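Local structure of alpha-glucosidase (Pseudoalteromonas sp. K8, 5HQA) at residues 308-320 with 326-338. The protein hydrolyses alpha-glucosidic bonds as a calcium-containing glycoside hydrolase family 97 enzyme that is activated by chloride. Sequence-based numbering, arbitrary orientation.
Sequences VLVEGWNTGWDGD and DVFSFTQPYDDFD. With AC1 (4,6-dideoxy-4-{[(1S,4R,5S,6S)-4,5,6-trihydroxy-3-(hydroxymethyl)cyclohex-2-en-1-yl]amino}-alpha-D-glucopyranose), chain B.
Asn314 ND2 donates to Ser329 O at 2.7 Å, nearly straight (165°) and in the plane of its own amide. The other end of that amide, OD1, accepts Trp317 NE1 at 2.9 Å. The in-plane ND2 bond helps set the amide's rotation, while Trp317 NE1 comes to OD1 from above the carbonyl plane. Together they link the indole, through Asn314, to segment 326-338. With CG between the backbone N and the carbonyl carbon (chi1 54°), the Asn314 amide reaches both partners. Backbone hydrogen bonds join the same segments: Thr315 N to Gln332 O, Ser329 N to Thr315 O, and Tyr334 N to Trp313 O. Phe328 turns its edge to one face of the Trp317 indole, CE1 lying 3.7 Å from CE2 of Trp317. Gly312 CA lies over the opposite face. Thr315 CA sits over a face of the Tyr334 ring, a CH-pi contact. Tyr334 OH makes a weak hydrogen bond to Asp318 OD1; Asp318 OD2 is hydrogen-bonded to Ser282 OG. Further along, Trp313 CB sits centrally over the Phe337 ring, 3.6 Å from its centroid. Glu311 OE1 accepts a hydrogen bond from O4 of AC1 at 2.6 Å, and the Trp317 edge meets AC1 O6B. These segments form a beta-alpha loop after a TIM-barrel strand; from it Glu311 and Trp317 line the glycan pocket.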
ATOM      1  N   VAL A 308       1.675  -0.483 -21.729  1.00 17.18           N
ATOM      2  CA  VAL A 308       3.059  -0.023 -21.695  1.00 15.08           C
ATOM      3  C   VAL A 308       3.080   1.341 -21.018  1.00 14.85           C
ATOM      4  O   VAL A 308       2.522   2.307 -21.548  1.00 16.35           O
ATOM      5  CB  VAL A 308       3.678   0.061 -23.097  1.00 15.50           C
ATOM      6  CG1 VAL A 308       5.076   0.666 -23.023  1.00 15.97           C
ATOM      7  CG2 VAL A 308       3.700  -1.317 -23.755  1.00 15.87           C
ATOM      8  N   LEU A 309       3.702   1.417 -19.844  1.00 13.58           N
ATOM      9  CA  LEU A 309       3.999   2.701 -19.227  1.00 15.96           C
ATOM     10  C   LEU A 309       5.145   3.374 -19.970  1.00 17.77           C
ATOM     11  O   LEU A 309       6.135   2.728 -20.318  1.00 17.18           O
ATOM     12  CB  LEU A 309       4.390   2.503 -17.761  1.00 15.38           C
ATOM     13  CG  LEU A 309       4.984   3.705 -17.016  1.00 15.48           C
ATOM     14  CD1 LEU A 309       3.908   4.765 -16.705  1.00 12.33           C
ATOM     15  CD2 LEU A 309       5.696   3.245 -15.732  1.00 13.40           C
ATOM     16  N   VAL A 310       5.025   4.680 -20.208  1.00 15.42           N
ATOM     17  CA  VAL A 310       6.107   5.443 -20.824  1.00 14.96           C
ATOM     18  C   VAL A 310       6.313   6.721 -20.025  1.00 18.51           C
ATOM     19  O   VAL A 310       5.403   7.558 -19.946  1.00 18.69           O
ATOM     20  CB  VAL A 310       5.829   5.781 -22.297  1.00 17.11           C
ATOM     21  CG1 VAL A 310       7.002   6.535 -22.866  1.00 15.49           C
ATOM     22  CG2 VAL A 310       5.579   4.524 -23.108  1.00 16.36           C
ATOM     23  N   GLU A 311       7.500   6.870 -19.433  1.00 15.46           N
ATOM     24  CA  GLU A 311       7.869   8.076 -18.700  1.00 13.56           C
ATOM     25  C   GLU A 311       8.806   8.934 -19.541  1.00 15.94           C
ATOM     26  O   GLU A 311       9.635   8.423 -20.299  1.00 15.94           O
ATOM     27  CB  GLU A 311       8.537   7.741 -17.363  1.00 12.73           C
ATOM     28  CG  GLU A 311       7.654   6.913 -16.461  1.00 12.25           C
ATOM     29  CD  GLU A 311       8.203   6.779 -15.057  1.00 15.05           C
ATOM     30  OE1 GLU A 311       9.340   7.229 -14.805  1.00 14.29           O
ATOM     31  OE2 GLU A 311       7.491   6.203 -14.205  1.00 15.20           O
ATOM     32  N   GLY A 312       8.669  10.247 -19.394  1.00 15.99           N
ATOM     33  CA  GLY A 312       9.462  11.170 -20.176  1.00 17.68           C
ATOM     34  C   GLY A 312       8.849  11.546 -21.501  1.00 16.79           C
ATOM     35  O   GLY A 312       9.566  12.023 -22.388  1.00 17.13           O
ATOM     36  N   TRP A 313       7.541  11.339 -21.668  1.00 16.00           N
ATOM     37  CA  TRP A 313       6.884  11.616 -22.940  1.00 16.13           C
ATOM     38  C   TRP A 313       6.555  13.093 -23.114  1.00 17.98           C
ATOM     39  O   TRP A 313       6.428  13.558 -24.251  1.00 18.86           O
ATOM     40  CB  TRP A 313       5.597  10.787 -23.051  1.00 16.09           C
ATOM     41  CG  TRP A 313       4.563  11.212 -22.039  1.00 17.20           C
ATOM     42  CD1 TRP A 313       4.420  10.745 -20.758  1.00 14.92           C
ATOM     43  CD2 TRP A 313       3.555  12.216 -22.214  1.00 17.52           C
ATOM     44  NE1 TRP A 313       3.381  11.392 -20.134  1.00 15.64           N
ATOM     45  CE2 TRP A 313       2.834  12.301 -21.004  1.00 15.97           C
ATOM     46  CE3 TRP A 313       3.192  13.051 -23.280  1.00 17.02           C
ATOM     47  CZ2 TRP A 313       1.765  13.183 -20.827  1.00 16.54           C
ATOM     48  CZ3 TRP A 313       2.128  13.930 -23.107  1.00 17.83           C
ATOM     49  CH2 TRP A 313       1.427  13.987 -21.885  1.00 17.43           C
ATOM     50  N   ASN A 314       6.419  13.833 -22.020  1.00 18.45           N
ATOM     51  CA  ASN A 314       5.917  15.199 -22.025  1.00 18.15           C
ATOM     52  C   ASN A 314       7.056  16.179 -21.783  1.00 19.32           C
ATOM     53  O   ASN A 314       8.035  15.848 -21.113  1.00 19.37           O
ATOM     54  CB  ASN A 314       4.850  15.380 -20.944  1.00 18.59           C
ATOM     55  CG  ASN A 314       5.344  14.967 -19.560  1.00 19.90           C
ATOM     56  OD1 ASN A 314       6.000  13.933 -19.395  1.00 19.94           O
ATOM     57  ND2 ASN A 314       5.024  15.774 -18.560  1.00 17.61           N
ATOM     58  N   THR A 315       6.924  17.394 -22.315  1.00 18.34           N
ATOM     59  CA  THR A 315       7.998  18.366 -22.153  1.00 19.66           C
ATOM     60  C   THR A 315       8.146  18.784 -20.689  1.00 21.79           C
ATOM     61  O   THR A 315       7.175  18.848 -19.922  1.00 18.48           O
ATOM     62  CB  THR A 315       7.765  19.591 -23.038  1.00 20.65           C
ATOM     63  OG1 THR A 315       6.585  20.283 -22.615  1.00 22.30           O
ATOM     64  CG2 THR A 315       7.612  19.171 -24.490  1.00 21.33           C
ATOM     65  N   GLY A 316       9.396  19.037 -20.297  1.00 20.77           N
ATOM     66  CA  GLY A 316       9.691  19.479 -18.951  1.00 19.23           C
ATOM     67  C   GLY A 316      10.750  18.659 -18.241  1.00 19.68           C
ATOM     68  O   GLY A 316      11.189  19.028 -17.148  1.00 20.03           O
ATOM     69  N   TRP A 317      11.171  17.543 -18.838  1.00 17.73           N
ATOM     70  CA  TRP A 317      12.156  16.682 -18.196  1.00 17.55           C
ATOM     71  C   TRP A 317      13.593  17.108 -18.463  1.00 20.21           C
ATOM     72  O   TRP A 317      14.498  16.607 -17.788  1.00 21.30           O
ATOM     73  CB  TRP A 317      11.990  15.225 -18.649  1.00 15.89           C
ATOM     74  CG  TRP A 317      10.708  14.575 -18.192  1.00 15.01           C
ATOM     75  CD1 TRP A 317       9.499  14.626 -18.822  1.00 16.53           C
ATOM     76  CD2 TRP A 317      10.513  13.776 -17.017  1.00 14.13           C
ATOM     77  NE1 TRP A 317       8.563  13.912 -18.116  1.00 15.14           N
ATOM     78  CE2 TRP A 317       9.158  13.375 -17.005  1.00 14.99           C
ATOM     79  CE3 TRP A 317      11.352  13.355 -15.977  1.00 14.02           C
ATOM     80  CZ2 TRP A 317       8.619  12.576 -15.990  1.00 13.52           C
ATOM     81  CZ3 TRP A 317      10.811  12.555 -14.961  1.00 14.54           C
ATOM     82  CH2 TRP A 317       9.456  12.181 -14.977  1.00 13.50           C
ATOM     83  N   ASP A 318      13.835  17.994 -19.425  1.00 19.33           N
ATOM     84  CA  ASP A 318      15.213  18.319 -19.772  1.00 20.91           C
ATOM     85  C   ASP A 318      15.925  19.002 -18.614  1.00 23.93           C
ATOM     86  O   ASP A 318      15.352  19.846 -17.918  1.00 23.61           O
ATOM     87  CB  ASP A 318      15.259  19.217 -21.001  1.00 21.59           C
ATOM     88  CG  ASP A 318      14.917  18.478 -22.269  1.00 26.59           C
ATOM     89  OD1 ASP A 318      14.273  17.415 -22.189  1.00 25.14           O
ATOM     90  OD2 ASP A 318      15.286  18.968 -23.349  1.00 34.49           O
ATOM     91  N   GLY A 319      17.193  18.641 -18.427  1.00 25.15           N
ATOM     92  CA  GLY A 319      18.015  19.231 -17.394  1.00 25.38           C
ATOM     93  C   GLY A 319      18.047  18.360 -16.163  1.00 30.65           C
ATOM     94  O   GLY A 319      18.466  17.200 -16.224  1.00 35.18           O
ATOM     95  N   ASP A 320      17.583  18.897 -15.040  1.00 28.53           N
ATOM     96  CA  ASP A 320      17.478  18.147 -13.794  1.00 27.51           C
ATOM     97  C   ASP A 320      15.994  18.118 -13.431  1.00 24.90           C
ATOM     98  O   ASP A 320      15.478  19.071 -12.839  1.00 24.90           O
ATOM     99  CB  ASP A 320      18.328  18.787 -12.701  1.00 34.43           C
ATOM    100  CG  ASP A 320      18.533  17.870 -11.508  1.00 49.74           C
ATOM    101  OD1 ASP A 320      17.746  16.907 -11.349  1.00 51.46           O
ATOM    102  OD2 ASP A 320      19.479  18.117 -10.725  1.00 56.57           O
ATOM    103  N   ASP A 326       7.789  23.303 -11.848  1.00 19.31           N
ATOM    104  CA  ASP A 326       7.067  24.463 -12.361  1.00 19.30           C
ATOM    105  C   ASP A 326       6.799  24.384 -13.858  1.00 21.83           C
ATOM    106  O   ASP A 326       5.882  25.057 -14.339  1.00 22.38           O
ATOM    107  CB  ASP A 326       7.839  25.763 -12.099  1.00 20.55           C
ATOM    108  CG  ASP A 326       7.983  26.094 -10.623  1.00 29.21           C
ATOM    109  OD1 ASP A 326       7.450  25.363  -9.749  1.00 27.65           O
ATOM    110  OD2 ASP A 326       8.641  27.116 -10.339  1.00 31.37           O
ATOM    111  N   VAL A 327       7.586  23.618 -14.615  1.00 21.67           N
ATOM    112  CA  VAL A 327       7.576  23.733 -16.073  1.00 22.28           C
ATOM    113  C   VAL A 327       7.036  22.507 -16.789  1.00 21.96           C
ATOM    114  O   VAL A 327       6.906  22.550 -18.022  1.00 22.31           O
ATOM    115  CB  VAL A 327       8.975  24.077 -16.624  1.00 25.30           C
ATOM    116  CG1 VAL A 327       9.420  25.426 -16.090  1.00 27.05           C
ATOM    117  CG2 VAL A 327       9.977  22.985 -16.271  1.00 22.04           C
ATOM    118  N   PHE A 328       6.732  21.418 -16.081  1.00 20.32           N
ATOM    119  CA  PHE A 328       6.121  20.260 -16.726  1.00 19.09           C
ATOM    120  C   PHE A 328       4.840  20.662 -17.446  1.00 19.39           C
ATOM    121  O   PHE A 328       3.990  21.360 -16.883  1.00 19.62           O
ATOM    122  CB  PHE A 328       5.798  19.181 -15.690  1.00 17.49           C
ATOM    123  CG  PHE A 328       6.965  18.332 -15.303  1.00 17.90           C
ATOM    124  CD1 PHE A 328       7.728  17.693 -16.270  1.00 19.72           C
ATOM    125  CD2 PHE A 328       7.295  18.162 -13.967  1.00 18.58           C
ATOM    126  CE1 PHE A 328       8.807  16.892 -15.911  1.00 22.40           C
ATOM    127  CE2 PHE A 328       8.370  17.369 -13.595  1.00 20.49           C
ATOM    128  CZ  PHE A 328       9.132  16.732 -14.569  1.00 21.02           C
ATOM    129  N   SER A 329       4.708  20.227 -18.695  1.00 17.68           N
ATOM    130  CA  SER A 329       3.432  20.244 -19.395  1.00 18.71           C
ATOM    131  C   SER A 329       2.810  18.859 -19.306  1.00 19.88           C
ATOM    132  O   SER A 329       3.501  17.846 -19.460  1.00 19.96           O
ATOM    133  CB  SER A 329       3.604  20.637 -20.865  1.00 19.49           C
ATOM    134  OG  SER A 329       2.391  20.468 -21.584  1.00 20.15           O
ATOM    135  N   PHE A 330       1.507  18.809 -19.050  1.00 16.21           N
ATOM    136  CA  PHE A 330       0.810  17.533 -19.008  1.00 15.92           C
ATOM    137  C   PHE A 330      -0.074  17.325 -20.225  1.00 18.26           C
ATOM    138  O   PHE A 330      -0.885  16.395 -20.245  1.00 20.88           O
ATOM    139  CB  PHE A 330       0.029  17.419 -17.700  1.00 15.37           C
ATOM    140  CG  PHE A 330       0.923  17.507 -16.489  1.00 16.81           C
ATOM    141  CD1 PHE A 330       1.673  16.408 -16.087  1.00 16.61           C
ATOM    142  CD2 PHE A 330       1.063  18.699 -15.793  1.00 16.22           C
ATOM    143  CE1 PHE A 330       2.519  16.485 -14.997  1.00 15.88           C
ATOM    144  CE2 PHE A 330       1.909  18.784 -14.689  1.00 16.49           C
ATOM    145  CZ  PHE A 330       2.640  17.675 -14.294  1.00 16.41           C
ATOM    146  N   THR A 331       0.098  18.146 -21.257  1.00 18.12           N
ATOM    147  CA  THR A 331      -0.585  17.954 -22.528  1.00 20.27           C
ATOM    148  C   THR A 331       0.343  17.935 -23.729  1.00 23.72           C
ATOM    149  O   THR A 331      -0.068  17.430 -24.781  1.00 24.90           O
ATOM    150  CB  THR A 331      -1.630  19.057 -22.762  1.00 21.37           C
ATOM    151  OG1 THR A 331      -1.005  20.339 -22.601  1.00 22.57           O
ATOM    152  CG2 THR A 331      -2.787  18.932 -21.787  1.00 21.30           C
ATOM    153  N   GLN A 332       1.562  18.471 -23.625  1.00 20.50           N
ATOM    154  CA  GLN A 332       2.412  18.657 -24.792  1.00 21.29           C
ATOM    155  C   GLN A 332       3.513  17.610 -24.817  1.00 22.61           C
ATOM    156  O   GLN A 332       4.457  17.699 -24.017  1.00 21.70           O
ATOM    157  CB  GLN A 332       3.020  20.056 -24.788  1.00 26.08           C
ATOM    158  CG  GLN A 332       3.977  20.300 -25.945  1.00 33.44           C
ATOM    159  CD  GLN A 332       3.285  20.183 -27.296  1.00 42.86           C
ATOM    160  OE1 GLN A 332       2.276  20.851 -27.550  1.00 43.97           O
ATOM    161  NE2 GLN A 332       3.815  19.317 -28.165  1.00 43.59           N
ATOM    162  N   PRO A 333       3.462  16.625 -25.708  1.00 24.18           N
ATOM    163  CA  PRO A 333       4.563  15.665 -25.804  1.00 22.25           C
ATOM    164  C   PRO A 333       5.798  16.282 -26.441  1.00 21.49           C
ATOM    165  O   PRO A 333       5.738  17.283 -27.163  1.00 21.44           O
ATOM    166  CB  PRO A 333       3.985  14.557 -26.691  1.00 23.41           C
ATOM    167  CG  PRO A 333       2.994  15.272 -27.538  1.00 30.54           C
ATOM    168  CD  PRO A 333       2.365  16.297 -26.635  1.00 27.19           C
ATOM    169  N   TYR A 334       6.938  15.659 -26.160  1.00 20.75           N
ATOM    170  CA  TYR A 334       8.135  15.923 -26.943  1.00 20.45           C
ATOM    171  C   TYR A 334       7.869  15.641 -28.422  1.00 23.46           C
ATOM    172  O   TYR A 334       6.976  14.867 -28.789  1.00 23.86           O
ATOM    173  CB  TYR A 334       9.296  15.053 -26.463  1.00 20.26           C
ATOM    174  CG  TYR A 334       9.959  15.475 -25.166  1.00 18.34           C
ATOM    175  CD1 TYR A 334      10.743  16.615 -25.106  1.00 21.40           C
ATOM    176  CD2 TYR A 334       9.841  14.701 -24.015  1.00 17.52           C
ATOM    177  CE1 TYR A 334      11.373  16.997 -23.927  1.00 21.20           C
ATOM    178  CE2 TYR A 334      10.467  15.071 -22.828  1.00 18.21           C
ATOM    179  CZ  TYR A 334      11.236  16.226 -22.793  1.00 20.34           C
ATOM    180  OH  TYR A 334      11.872  16.616 -21.627  1.00 21.34           O
ATOM    181  N   ASP A 335       8.687  16.257 -29.279  1.00 23.37           N
ATOM    182  CA  ASP A 335       8.516  16.083 -30.719  1.00 26.37           C
ATOM    183  C   ASP A 335       8.763  14.655 -31.186  1.00 26.44           C
ATOM    184  O   ASP A 335       8.307  14.294 -32.278  1.00 27.87           O
ATOM    185  CB  ASP A 335       9.450  17.018 -31.483  1.00 30.92           C
ATOM    186  CG  ASP A 335       9.044  18.461 -31.351  1.00 41.00           C
ATOM    187  OD1 ASP A 335       7.896  18.712 -30.911  1.00 40.73           O
ATOM    188  OD2 ASP A 335       9.867  19.341 -31.695  1.00 48.59           O
ATOM    189  N   ASP A 336       9.482  13.839 -30.417  1.00 22.19           N
ATOM    190  CA  ASP A 336       9.753  12.475 -30.845  1.00 22.72           C
ATOM    191  C   ASP A 336       8.766  11.479 -30.257  1.00 24.03           C
ATOM    192  O   ASP A 336       8.970  10.268 -30.388  1.00 25.51           O
ATOM    193  CB  ASP A 336      11.200  12.077 -30.516  1.00 24.53           C
ATOM    194  CG  ASP A 336      11.545  12.238 -29.043  1.00 27.18           C
ATOM    195  OD1 ASP A 336      10.727  12.801 -28.283  1.00 26.12           O
ATOM    196  OD2 ASP A 336      12.650  11.801 -28.652  1.00 24.91           O
ATOM    197  N   PHE A 337       7.686  11.961 -29.644  1.00 22.68           N
ATOM    198  CA  PHE A 337       6.644  11.110 -29.075  1.00 19.82           C
ATOM    199  C   PHE A 337       5.326  11.476 -29.755  1.00 23.36           C
ATOM    200  O   PHE A 337       4.702  12.484 -29.410  1.00 25.47           O
ATOM    201  CB  PHE A 337       6.568  11.285 -27.563  1.00 18.86           C
ATOM    202  CG  PHE A 337       5.684  10.285 -26.881  1.00 21.20           C
ATOM    203  CD1 PHE A 337       4.392  10.613 -26.522  1.00 21.36           C
ATOM    204  CD2 PHE A 337       6.149   9.010 -26.599  1.00 20.85           C
ATOM    205  CE1 PHE A 337       3.577   9.686 -25.883  1.00 20.39           C
ATOM    206  CE2 PHE A 337       5.343   8.083 -25.958  1.00 19.11           C
ATOM    207  CZ  PHE A 337       4.057   8.422 -25.601  1.00 19.45           C
ATOM    208  N   ASP A 338       4.897  10.653 -30.711  1.00 21.81           N
ATOM    209  CA  ASP A 338       3.734  10.938 -31.559  1.00 24.58           C
ATOM    210  C   ASP A 338       2.521  10.252 -30.935  1.00 25.35           C
ATOM    211  O   ASP A 338       2.252   9.079 -31.200  1.00 24.49           O
ATOM    212  CB  ASP A 338       4.005  10.448 -32.982  1.00 24.57           C
ATOM    213  CG  ASP A 338       2.916  10.836 -33.970  1.00 29.72           C
ATOM    214  OD1 ASP A 338       1.776  11.134 -33.557  1.00 30.09           O
ATOM    215  OD2 ASP A 338       3.206  10.819 -35.183  1.00 32.43           O
TER
HETATM  216  C1  AC1 B   3      13.905  10.291  -5.739  1.00 28.84           C
HETATM  217  O2  AC1 B   3      12.862   9.768  -3.648  1.00 22.59           O
HETATM  218  C2  AC1 B   3      12.604   9.894  -5.056  1.00 22.81           C
HETATM  219  C4A AC1 B   3       9.557   7.133 -11.434  1.00 15.05           C
HETATM  220  C3  AC1 B   3      12.039   8.623  -5.631  1.00 17.22           C
HETATM  221  O3  AC1 B   3      10.851   8.236  -4.917  1.00 15.78           O
HETATM  222  C4  AC1 B   3      11.772   8.802  -7.102  1.00 15.63           C
HETATM  223  N4A AC1 B   3      10.947   7.703  -7.696  1.00 14.18           N
HETATM  224  C5  AC1 B   3      13.190   8.824  -7.652  1.00 23.06           C
HETATM  225  O5  AC1 B   3      13.826  10.100  -7.225  1.00 25.95           O
HETATM  226  C6  AC1 B   3      13.290   8.716  -9.142  1.00 22.42           C
HETATM  227  C1B AC1 B   3       9.783   8.168  -8.533  1.00 19.62           C
HETATM  228  C2B AC1 B   3       8.900   6.853  -9.060  1.00 19.86           C
HETATM  229  O2B AC1 B   3       8.632   6.032  -7.924  1.00 13.05           O
HETATM  230  C3B AC1 B   3       9.556   6.182 -10.106  1.00 18.63           C
HETATM  231  O3B AC1 B   3       8.918   4.932 -10.469  1.00 17.17           O
HETATM  232  O4  AC1 B   3      10.326   6.536 -12.460  1.00 14.28           O
HETATM  233  C5B AC1 B   3      10.054   8.464 -11.176  1.00 14.41           C
HETATM  234  C7B AC1 B   3      10.136   8.993  -9.639  1.00 14.01           C
HETATM  235  C6B AC1 B   3       9.904   9.499 -12.303  1.00 15.74           C
HETATM  236  O6B AC1 B   3       8.559   9.857 -12.374  1.00 22.24           O
HETATM  237  O   HOH W   1       7.242  22.054 -20.627  1.00 20.62           O